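2,3-dihydroxy-2,3-dihydrophenylpropionate dehydrogenase (Pseudomonas sp. MC1, PDB 5XTF) catalyses the NAD-dependent oxidation of naphthalene cis-dihydrodiol to 1,2-dihydroxynaphthalene, a step in aromatic hydrocarbon breakdown. Local coordinates at residues Q23-I28 with H97-I102; E146-N151 with A191-V196; A70-V75 with I88-D93. One frame throughout, in Å; residues are numbered along the deposited sequence.

Contact 1 (Q23-I28 with H97-I102); sequences QQVVSI and HLDCFI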
loop_
_atom_site.group_PDB
_atom_site.type_symbol
_atom_site.label_atom_id
_atom_site.label_comp_id
_atom_site.label_asym_id
_atom_site.label_seq_id
_atom_site.Cartn_x
_atom_site.Cartn_y
_atom_site.Cartn_z
ATOM N N GLN B 23 -27.765 -11.656 -22.239
ATOM C CA GLN B 23 -28.407 -10.568 -21.503
ATOM C C GLN B 23 -27.848 -10.417 -20.090
ATOM O O GLN B 23 -27.969 -11.330 -19.269
ATOM C CB GLN B 23 -29.904 -10.806 -21.431
ATOM C CG GLN B 23 -30.622 -9.624 -20.837
ATOM C CD GLN B 23 -30.207 -8.326 -21.517
ATOM O OE1 GLN B 23 -29.538 -7.487 -20.909
ATOM N NE2 GLN B 23 -30.603 -8.155 -22.788
ATOM N N GLN B 24 -27.255 -9.261 -19.797
ATOM C CA GLN B 24 -26.691 -9.007 -18.476
ATOM C C GLN B 24 -27.622 -8.123 -17.662
ATOM O O GLN B 24 -28.351 -7.291 -18.207
ATOM C CB GLN B 24 -25.311 -8.347 -18.550
ATOM C CG GLN B 24 -24.261 -9.178 -19.257
ATOM C CD GLN B 24 -23.996 -10.484 -18.555
ATOM O OE1 GLN B 24 -23.321 -10.508 -17.531
ATOM N NE2 GLN B 24 -24.524 -11.582 -19.101
ATOM N N VAL B 25 -27.567 -8.308 -16.342
ATOM C CA VAL B 25 -28.445 -7.652 -15.382
ATOM C C VAL B 25 -27.600 -7.137 -14.225
ATOM O O VAL B 25 -26.811 -7.896 -13.650
ATOM C CB VAL B 25 -29.519 -8.620 -14.858
ATOM C CG1 VAL B 25 -30.264 -7.996 -13.708
ATOM C CG2 VAL B 25 -30.459 -9.036 -15.986
ATOM N N VAL B 26 -27.778 -5.864 -13.869
ATOM C CA VAL B 26 -27.018 -5.238 -12.791
ATOM C C VAL B 26 -27.976 -4.604 -11.793
ATOM O O VAL B 26 -29.005 -4.039 -12.179
ATOM C CB VAL B 26 -26.022 -4.183 -13.320
ATOM C CG1 VAL B 26 -26.750 -3.058 -14.044
ATOM C CG2 VAL B 26 -25.169 -3.623 -12.179
ATOM N N SER B 27 -27.619 -4.661 -10.512
ATOM C CA SER B 27 -28.415 -4.060 -9.458
ATOM C C SER B 27 -27.565 -3.077 -8.657
ATOM O O SER B 27 -26.493 -3.442 -8.175
ATOM C CB SER B 27 -28.972 -5.142 -8.549
ATOM O OG SER B 27 -29.783 -4.536 -7.580
ATOM N N ILE B 28 -28.070 -1.856 -8.473
ATOM C CA ILE B 28 -27.291 -0.704 -8.009
ATOM C C ILE B 28 -27.968 -0.091 -6.780
ATOM O O ILE B 28 -29.107 0.366 -6.880
ATOM C CB ILE B 28 -27.175 0.347 -9.131
ATOM C CG1 ILE B 28 -26.637 -0.302 -10.412
ATOM C CG2 ILE B 28 -26.353 1.559 -8.688
ATOM C CD1 ILE B 28 -26.758 0.550 -11.669
ATOM N N HIS B 97 -32.338 -13.381 -13.550
ATOM C CA HIS B 97 -31.043 -13.672 -12.941
ATOM C C HIS B 97 -30.392 -12.343 -12.564
ATOM O O HIS B 97 -30.926 -11.266 -12.840
ATOM C CB HIS B 97 -30.154 -14.483 -13.898
ATOM C CG HIS B 97 -29.775 -13.727 -15.132
ATOM N ND1 HIS B 97 -30.573 -13.685 -16.254
ATOM C CD2 HIS B 97 -28.709 -12.932 -15.399
ATOM C CE1 HIS B 97 -30.005 -12.916 -17.167
ATOM N NE2 HIS B 97 -28.875 -12.443 -16.674
ATOM N N LEU B 98 -29.233 -12.419 -11.916
ATOM C CA LEU B 98 -28.481 -11.227 -11.540
ATOM C C LEU B 98 -27.020 -11.476 -11.880
ATOM O O LEU B 98 -26.447 -12.472 -11.428
ATOM C CB LEU B 98 -28.649 -10.905 -10.051
ATOM C CG LEU B 98 -27.815 -9.732 -9.504
ATOM C CD1 LEU B 98 -28.279 -8.385 -10.075
ATOM C CD2 LEU B 98 -27.878 -9.697 -8.012
ATOM N N ASP B 99 -26.418 -10.587 -12.674
ATOM C CA ASP B 99 -25.011 -10.750 -13.034
ATOM C C ASP B 99 -24.052 -9.912 -12.197
ATOM O O ASP B 99 -22.923 -10.343 -11.965
ATOM C CB ASP B 99 -24.783 -10.419 -14.514
ATOM C CG ASP B 99 -25.557 -11.339 -15.437
ATOM O OD1 ASP B 99 -25.088 -12.477 -15.663
ATOM O OD2 ASP B 99 -26.637 -10.925 -15.931
ATOM N N CYS B 100 -24.448 -8.724 -11.752
ATOM C CA CYS B 100 -23.528 -7.838 -11.057
ATOM C C CYS B 100 -24.283 -7.097 -9.971
ATOM O O CYS B 100 -25.415 -6.661 -10.187
ATOM C CB CYS B 100 -22.877 -6.838 -12.025
ATOM S SG CYS B 100 -21.598 -5.763 -11.263
ATOM N N PHE B 101 -23.676 -6.987 -8.799
ATOM C CA PHE B 101 -24.215 -6.180 -7.713
ATOM C C PHE B 101 -23.231 -5.059 -7.410
ATOM O O PHE B 101 -22.048 -5.321 -7.147
ATOM C CB PHE B 101 -24.471 -7.009 -6.450
ATOM C CG PHE B 101 -24.955 -6.180 -5.284
ATOM C CD1 PHE B 101 -26.239 -5.662 -5.280
ATOM C CD2 PHE B 101 -24.132 -5.906 -4.209
ATOM C CE1 PHE B 101 -26.700 -4.891 -4.228
ATOM C CE2 PHE B 101 -24.595 -5.133 -3.146
ATOM C CZ PHE B 101 -25.877 -4.629 -3.164
ATOM N N ILE B 102 -23.716 -3.819 -7.453
ATOM C CA ILE B 102 -22.913 -2.632 -7.195
ATOM C C ILE B 102 -23.404 -2.031 -5.892
ATOM O O ILE B 102 -24.516 -1.488 -5.829
ATOM C CB ILE B 102 -23.002 -1.605 -8.326
ATOM C CG1 ILE B 102 -22.527 -2.213 -9.647
ATOM C CG2 ILE B 102 -22.205 -0.362 -7.970
ATOM C CD1 ILE B 102 -22.487 -1.218 -10.783
HETATM O O HOH W 1 -25.640 -14.184 -17.346
#
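Val25 O takes two backbone donors at once, Asp99 N at 2.9 Å and Cys100 N at 3.1 Å, at the point where segment 97-102 turns into its strand. Asp99 returns a bond: with CG anti to its own carbonyl carbon (chi1 -62°), the carboxylate is set back toward Val25, where OD2, met on the anti side, accepts from Val25 N at 2.8 Å. OD1 forms a salt bridge with Arg256, which also binds Gln24 OE1. An alanine at Asp99 would probably leave Val25 N without its acceptor and Arg256 without its carboxylate partner. His97 NE2 donates to Gln23 O at 3.0 Å, with the oxygen close to the ring plane, and more weakly to Asp99 OD2. Val25 CG2 sits over a face of that ring, 4.2 Å from its centroid.

Farther along, the pairing is regular and parallel: Ser27 N binds Cys100 O, and Ile102 N reaches Ser27 O almost straight, at 2.9 Å. Strands 25-28 and 100-103 are neighbours at the middle of the Rossmann sheet, where the strand order turns back, and NAD-binding Asn104 lies two residues beyond Ile102. On one face Val26 CG2 meets Ile102 CD1 at 3.9 Å, under Leu39 and Phe43 of helix 34-46; on the other, Ser27 CB rests against Leu98 CD1 at 3.7 Å.

Contact 2 (E146-N151 with A191-V196); sequences ELKKTN and APEIRV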
loop_
_atom_site.group_PDB
_atom_site.type_symbol
_atom_site.label_atom_id
_atom_site.label_comp_id
_atom_site.label_asym_id
_atom_site.label_seq_id
_atom_site.Cartn_x
_atom_site.Cartn_y
_atom_site.Cartn_z
ATOM N N GLU B 146 -27.662 -15.597 -5.944
ATOM C CA GLU B 146 -27.909 -15.322 -7.357
ATOM C C GLU B 146 -26.623 -15.054 -8.137
ATOM O O GLU B 146 -26.528 -15.431 -9.311
ATOM C CB GLU B 146 -28.872 -14.143 -7.489
ATOM C CG GLU B 146 -30.305 -14.507 -7.072
ATOM C CD GLU B 146 -30.911 -15.610 -7.965
ATOM O OE1 GLU B 146 -30.703 -15.568 -9.205
ATOM O OE2 GLU B 146 -31.572 -16.536 -7.432
ATOM N N LEU B 147 -25.629 -14.416 -7.511
ATOM C CA LEU B 147 -24.329 -14.243 -8.159
ATOM C C LEU B 147 -23.622 -15.576 -8.389
ATOM O O LEU B 147 -22.897 -15.722 -9.383
ATOM C CB LEU B 147 -23.455 -13.309 -7.324
ATOM C CG LEU B 147 -23.976 -11.873 -7.199
ATOM C CD1 LEU B 147 -23.142 -11.083 -6.234
ATOM C CD2 LEU B 147 -23.948 -11.208 -8.563
ATOM N N LYS B 148 -23.810 -16.549 -7.491
ATOM C CA LYS B 148 -23.203 -17.866 -7.673
ATOM C C LYS B 148 -23.790 -18.617 -8.864
ATOM O O LYS B 148 -23.080 -19.399 -9.515
ATOM C CB LYS B 148 -23.369 -18.700 -6.404
ATOM C CG LYS B 148 -22.576 -18.199 -5.204
ATOM C CD LYS B 148 -22.410 -19.318 -4.172
ATOM C CE LYS B 148 -21.741 -18.813 -2.898
ATOM N NZ LYS B 148 -21.839 -19.819 -1.798
ATOM N N LYS B 149 -25.086 -18.422 -9.132
ATOM C CA LYS B 149 -25.731 -19.082 -10.260
ATOM C C LYS B 149 -25.241 -18.525 -11.580
ATOM O O LYS B 149 -25.214 -19.240 -12.584
ATOM C CB LYS B 149 -27.241 -18.918 -10.170
ATOM C CG LYS B 149 -27.895 -19.636 -8.994
ATOM C CD LYS B 149 -29.401 -19.469 -9.142
ATOM C CE LYS B 149 -30.162 -19.690 -7.865
ATOM N NZ LYS B 149 -31.620 -19.712 -8.169
ATOM N N THR B 150 -24.838 -17.263 -11.604
ATOM C CA THR B 150 -24.316 -16.671 -12.824
ATOM C C THR B 150 -22.803 -16.513 -12.789
ATOM O O THR B 150 -22.225 -16.027 -13.771
ATOM C CB THR B 150 -24.969 -15.309 -13.058
ATOM O OG1 THR B 150 -24.658 -14.456 -11.944
ATOM C CG2 THR B 150 -26.502 -15.457 -13.162
ATOM N N ASN B 151 -22.158 -16.914 -11.686
ATOM C CA ASN B 151 -20.752 -16.641 -11.417
ATOM C C ASN B 151 -20.440 -15.184 -11.744
ATOM O O ASN B 151 -19.611 -14.855 -12.599
ATOM C CB ASN B 151 -19.849 -17.613 -12.180
ATOM C CG ASN B 151 -19.972 -19.044 -11.671
ATOM O OD1 ASN B 151 -20.802 -19.371 -10.796
ATOM N ND2 ASN B 151 -19.151 -19.917 -12.235
ATOM N N ALA B 191 -13.525 -16.428 -4.793
ATOM C CA ALA B 191 -12.888 -16.961 -5.986
ATOM C C ALA B 191 -12.955 -18.483 -5.940
ATOM O O ALA B 191 -12.933 -19.065 -4.864
ATOM C CB ALA B 191 -11.451 -16.487 -6.084
ATOM N N PRO B 192 -13.029 -19.136 -7.106
ATOM C CA PRO B 192 -12.997 -18.563 -8.448
ATOM C C PRO B 192 -14.358 -18.126 -8.968
ATOM O O PRO B 192 -14.419 -17.588 -10.081
ATOM C CB PRO B 192 -12.475 -19.716 -9.291
ATOM C CG PRO B 192 -13.072 -20.901 -8.635
ATOM C CD PRO B 192 -13.082 -20.609 -7.152
ATOM N N GLU B 193 -15.412 -18.333 -8.176
ATOM C CA GLU B 193 -16.775 -18.212 -8.696
ATOM C C GLU B 193 -17.175 -16.758 -8.937
ATOM O O GLU B 193 -17.761 -16.426 -9.978
ATOM C CB GLU B 193 -17.755 -18.867 -7.726
ATOM C CG GLU B 193 -18.797 -19.740 -8.398
ATOM C CD GLU B 193 -19.899 -20.196 -7.446
ATOM O OE1 GLU B 193 -20.997 -20.540 -7.948
ATOM O OE2 GLU B 193 -19.678 -20.190 -6.203
ATOM N N ILE B 194 -16.918 -15.885 -7.968
ATOM C CA ILE B 194 -17.424 -14.519 -7.976
ATOM C C ILE B 194 -16.253 -13.553 -7.878
ATOM O O ILE B 194 -15.413 -13.689 -6.985
ATOM C CB ILE B 194 -18.406 -14.290 -6.818
ATOM C CG1 ILE B 194 -19.681 -15.098 -7.055
ATOM C CG2 ILE B 194 -18.681 -12.797 -6.636
ATOM C CD1 ILE B 194 -20.569 -15.132 -5.844
ATOM N N ARG B 195 -16.199 -12.577 -8.783
ATOM C CA ARG B 195 -15.186 -11.533 -8.722
ATOM C C ARG B 195 -15.667 -10.387 -7.842
ATOM O O ARG B 195 -16.854 -10.052 -7.835
ATOM C CB ARG B 195 -14.843 -11.002 -10.117
ATOM C CG ARG B 195 -14.038 -11.965 -10.950
ATOM C CD ARG B 195 -13.826 -11.443 -12.366
ATOM N NE ARG B 195 -15.073 -11.005 -12.982
ATOM C CZ ARG B 195 -15.404 -9.734 -13.169
ATOM N NH1 ARG B 195 -14.571 -8.771 -12.794
ATOM N NH2 ARG B 195 -16.567 -9.422 -13.730
ATOM N N VAL B 196 -14.736 -9.769 -7.114
ATOM C CA VAL B 196 -15.069 -8.672 -6.208
ATOM C C VAL B 196 -14.026 -7.577 -6.367
ATOM O O VAL B 196 -12.829 -7.834 -6.221
ATOM C CB VAL B 196 -15.131 -9.112 -4.732
ATOM C CG1 VAL B 196 -15.764 -8.008 -3.915
ATOM C CG2 VAL B 196 -15.906 -10.413 -4.557
HETATM O O HOH W 2 -18.298 -11.954 -13.706
#
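Ile194 CD1 packs against Leu147 and Lys148, near the C-terminal end of helix 118-150, touching Leu147 CB at 3.7 Å and Lys148 CG at the same 3.7 Å. This is the tight, apolar half of the contact. CG1 of Ile194 is anti to the carbonyl carbon (chi1 -68°), and the chain then extends to bring its terminal methyl in at the root of the two helix side chains. Leu147 also packs on Val154 of strand 153-157, the strand that runs beside Arg195 and bonds to its backbone. The contact thus joins the end of one flanking helix to the turn that leads from helix 170-190 into strand 195-201, part of the beta-alpha-beta layout of the Rossmann fold.

Toward solvent the fit changes character. Glu193 reaches across Lys148 at about a right angle, its extended chain laying OE2 3.5 Å from Lys148 CD. The two charges do not meet, NZ of Lys148 lying 4.9 Å from Glu193 OE2; the ammonium instead forms a salt bridge with Glu115 of the third subunit. Glu193 CG also packs against Asn151 CG at 3.5 Å, with carboxylate and amide planes perpendicular. A water also bridges the segments, accepting from Arg195 NH2 and donating weakly to Asn151 O.

Glu193 OE1 is modelled 2.8 Å from Lys148 O, a doubtful placement, since both are acceptors and such closeness would be expected to be unfavourable unless offset. Cohesion here therefore seems to rest mainly on the aliphatic contacts of Ile194 and of the Lys148 chain, with no direct charge pair between Lys148 and Glu193.

Contact 3 (A70-V75 with I88-D93); sequences ALEIVV and IKQTID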
loop_
_atom_site.group_PDB
_atom_site.type_symbol
_atom_site.label_atom_id
_atom_site.label_comp_id
_atom_site.label_asym_id
_atom_site.label_seq_id
_atom_site.Cartn_x
_atom_site.Cartn_y
_atom_site.Cartn_z
ATOM N N ALA B 70 -38.736 0.632 -17.713
ATOM C CA ALA B 70 -37.678 -0.311 -18.064
ATOM C C ALA B 70 -36.884 -0.768 -16.833
ATOM O O ALA B 70 -36.334 -1.878 -16.837
ATOM C CB ALA B 70 -36.752 0.303 -19.115
ATOM N N LEU B 71 -36.830 0.046 -15.775
ATOM C CA LEU B 71 -36.080 -0.313 -14.580
ATOM C C LEU B 71 -36.977 -1.032 -13.588
ATOM O O LEU B 71 -38.206 -0.946 -13.634
ATOM C CB LEU B 71 -35.475 0.916 -13.899
ATOM C CG LEU B 71 -34.678 1.857 -14.791
ATOM C CD1 LEU B 71 -34.147 3.007 -13.977
ATOM C CD2 LEU B 71 -33.555 1.124 -15.505
ATOM N N GLU B 72 -36.339 -1.758 -12.688
ATOM C CA GLU B 72 -36.982 -2.260 -11.489
ATOM C C GLU B 72 -36.451 -1.406 -10.353
ATOM O O GLU B 72 -35.235 -1.301 -10.182
ATOM C CB GLU B 72 -36.665 -3.739 -11.276
ATOM C CG GLU B 72 -37.549 -4.435 -10.259
ATOM C CD GLU B 72 -39.026 -4.453 -10.668
ATOM O OE1 GLU B 72 -39.327 -4.560 -11.883
ATOM O OE2 GLU B 72 -39.887 -4.369 -9.773
ATOM N N ILE B 73 -37.343 -0.768 -9.609
ATOM C CA ILE B 73 -36.959 0.228 -8.615
ATOM C C ILE B 73 -37.554 -0.161 -7.272
ATOM O O ILE B 73 -38.731 -0.516 -7.184
ATOM C CB ILE B 73 -37.402 1.645 -9.025
ATOM C CG1 ILE B 73 -36.797 2.018 -10.382
ATOM C CG2 ILE B 73 -37.027 2.671 -7.950
ATOM C CD1 ILE B 73 -37.309 3.333 -10.968
ATOM N N VAL B 74 -36.728 -0.125 -6.237
ATOM C CA VAL B 74 -37.154 -0.290 -4.856
ATOM C C VAL B 74 -36.781 0.990 -4.124
ATOM O O VAL B 74 -35.652 1.478 -4.266
ATOM C CB VAL B 74 -36.491 -1.511 -4.190
ATOM C CG1 VAL B 74 -36.793 -1.536 -2.718
ATOM C CG2 VAL B 74 -36.927 -2.802 -4.858
ATOM N N VAL B 75 -37.733 1.547 -3.376
ATOM C CA VAL B 75 -37.512 2.732 -2.553
ATOM C C VAL B 75 -37.354 2.276 -1.111
ATOM O O VAL B 75 -38.227 1.564 -0.592
ATOM C CB VAL B 75 -38.681 3.725 -2.666
ATOM C CG1 VAL B 75 -38.474 4.866 -1.683
ATOM C CG2 VAL B 75 -38.867 4.234 -4.104
ATOM N N ILE B 88 -33.065 -7.559 -4.510
ATOM C CA ILE B 88 -32.669 -8.748 -5.252
ATOM C C ILE B 88 -33.901 -9.501 -5.752
ATOM O O ILE B 88 -33.994 -9.848 -6.933
ATOM C CB ILE B 88 -31.770 -9.648 -4.393
ATOM C CG1 ILE B 88 -30.555 -8.850 -3.888
ATOM C CG2 ILE B 88 -31.343 -10.880 -5.190
ATOM C CD1 ILE B 88 -29.826 -8.054 -4.967
ATOM N N LYS B 89 -34.858 -9.771 -4.858
ATOM C CA LYS B 89 -36.002 -10.595 -5.233
ATOM C C LYS B 89 -36.744 -9.998 -6.431
ATOM O O LYS B 89 -37.071 -10.705 -7.393
ATOM C CB LYS B 89 -36.935 -10.774 -4.037
ATOM C CG LYS B 89 -38.021 -11.816 -4.284
ATOM C CD LYS B 89 -39.010 -11.912 -3.120
ATOM C CE LYS B 89 -39.818 -13.209 -3.207
ATOM N NZ LYS B 89 -40.422 -13.431 -4.564
ATOM N N GLN B 90 -36.976 -8.685 -6.410
ATOM C CA GLN B 90 -37.627 -8.048 -7.550
ATOM C C GLN B 90 -36.773 -8.141 -8.799
ATOM O O GLN B 90 -37.309 -8.245 -9.915
ATOM C CB GLN B 90 -37.917 -6.583 -7.248
ATOM C CG GLN B 90 -39.091 -6.347 -6.318
ATOM C CD GLN B 90 -39.592 -4.913 -6.391
ATOM O OE1 GLN B 90 -39.336 -4.193 -7.353
ATOM N NE2 GLN B 90 -40.375 -4.523 -5.417
ATOM N N THR B 91 -35.447 -8.070 -8.642
ATOM C CA THR B 91 -34.578 -8.157 -9.808
ATOM C C THR B 91 -34.756 -9.500 -10.511
ATOM O O THR B 91 -34.923 -9.559 -11.736
ATOM C CB THR B 91 -33.112 -7.945 -9.405
ATOM O OG1 THR B 91 -32.937 -6.642 -8.828
ATOM C CG2 THR B 91 -32.223 -8.065 -10.625
ATOM N N ILE B 92 -34.760 -10.584 -9.734
ATOM C CA ILE B 92 -34.874 -11.928 -10.287
ATOM C C ILE B 92 -36.241 -12.124 -10.933
ATOM O O ILE B 92 -36.349 -12.632 -12.055
ATOM C CB ILE B 92 -34.619 -12.968 -9.183
ATOM C CG1 ILE B 92 -33.262 -12.703 -8.528
ATOM C CG2 ILE B 92 -34.699 -14.378 -9.745
ATOM C CD1 ILE B 92 -32.097 -12.576 -9.532
ATOM N N ASP B 93 -37.303 -11.709 -10.233
ATOM C CA ASP B 93 -38.659 -11.868 -10.751
ATOM C C ASP B 93 -38.863 -11.059 -12.018
ATOM O O ASP B 93 -39.498 -11.526 -12.965
ATOM C CB ASP B 93 -39.670 -11.459 -9.689
ATOM C CG ASP B 93 -39.678 -12.411 -8.510
ATOM O OD1 ASP B 93 -39.211 -13.566 -8.676
ATOM O OD2 ASP B 93 -40.166 -12.015 -7.427
#
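Glu72 and Gln90 cross at about a right angle between strand 72-75 and helix 81-95, and their conformations explain how they meet. CG of Glu72 is anti to the backbone N (chi1 -166°), which sets this methylene against the helix, 3.7 Å from Gln90 CB; a bend at chi2 then turns CD. The carboxylate has two neighbours: OE1 forms a salt bridge with Arg94, while OE2 lies beside the amide of Gln90, 3.4 Å from its CD. The two flat groups are steeply inclined, their planes 73° apart.

Gln90 differs: its CG is anti to the carbonyl carbon, and from there the chain runs on extended, meeting both Glu72 and Val74. Val74 meets it with CG2, the branch anti to its own carbonyl carbon, which touches Gln90 CD at 3.7 Å and so covers the amide carbon with a methyl. The Thr91 hydroxyl is hydrogen-bonded to Leu87 O, one turn back, and to the hydroxyl of Ser51 on the neighbouring strand.

The axes of strand and helix segments pass 8.6 Å apart and run nearly antiparallel, at 163°. Strand 72-75 is the outermost on its side within this chain, and helix 81-95 carries the chain back past strands 49-54 and 25-28 to strand 100-103. This is the beta-alpha-beta crossover of a Rossmann fold, with NAD-binding Asp77 and Val78 just beyond the strand's C-terminal end.

How the contacts relate
The three contacts belong to one parallel sheet and the helices that flank it. Contact 1 pairs its central strands; contact 3 lies about 10 Å away between centres, nested in the loop that contact 1 closes, and its helix 81-95 leads directly into strand 100-103. Contact 2 comes later in the chain, about 11 Å from contact 1 and 20 Å from contact 3. Residues link them directly: Leu98 O lies 2.7 Å from Thr150 OG1, Ile92 CD1 packs on His97, and Glu146 touches Ile92 and Ile88. Helices 81-95 and 118-150 thus lie side by side against the sheet, building one flank of the Rossmann fold; the strands of contacts 1 and 3 end near NAD-binding residues.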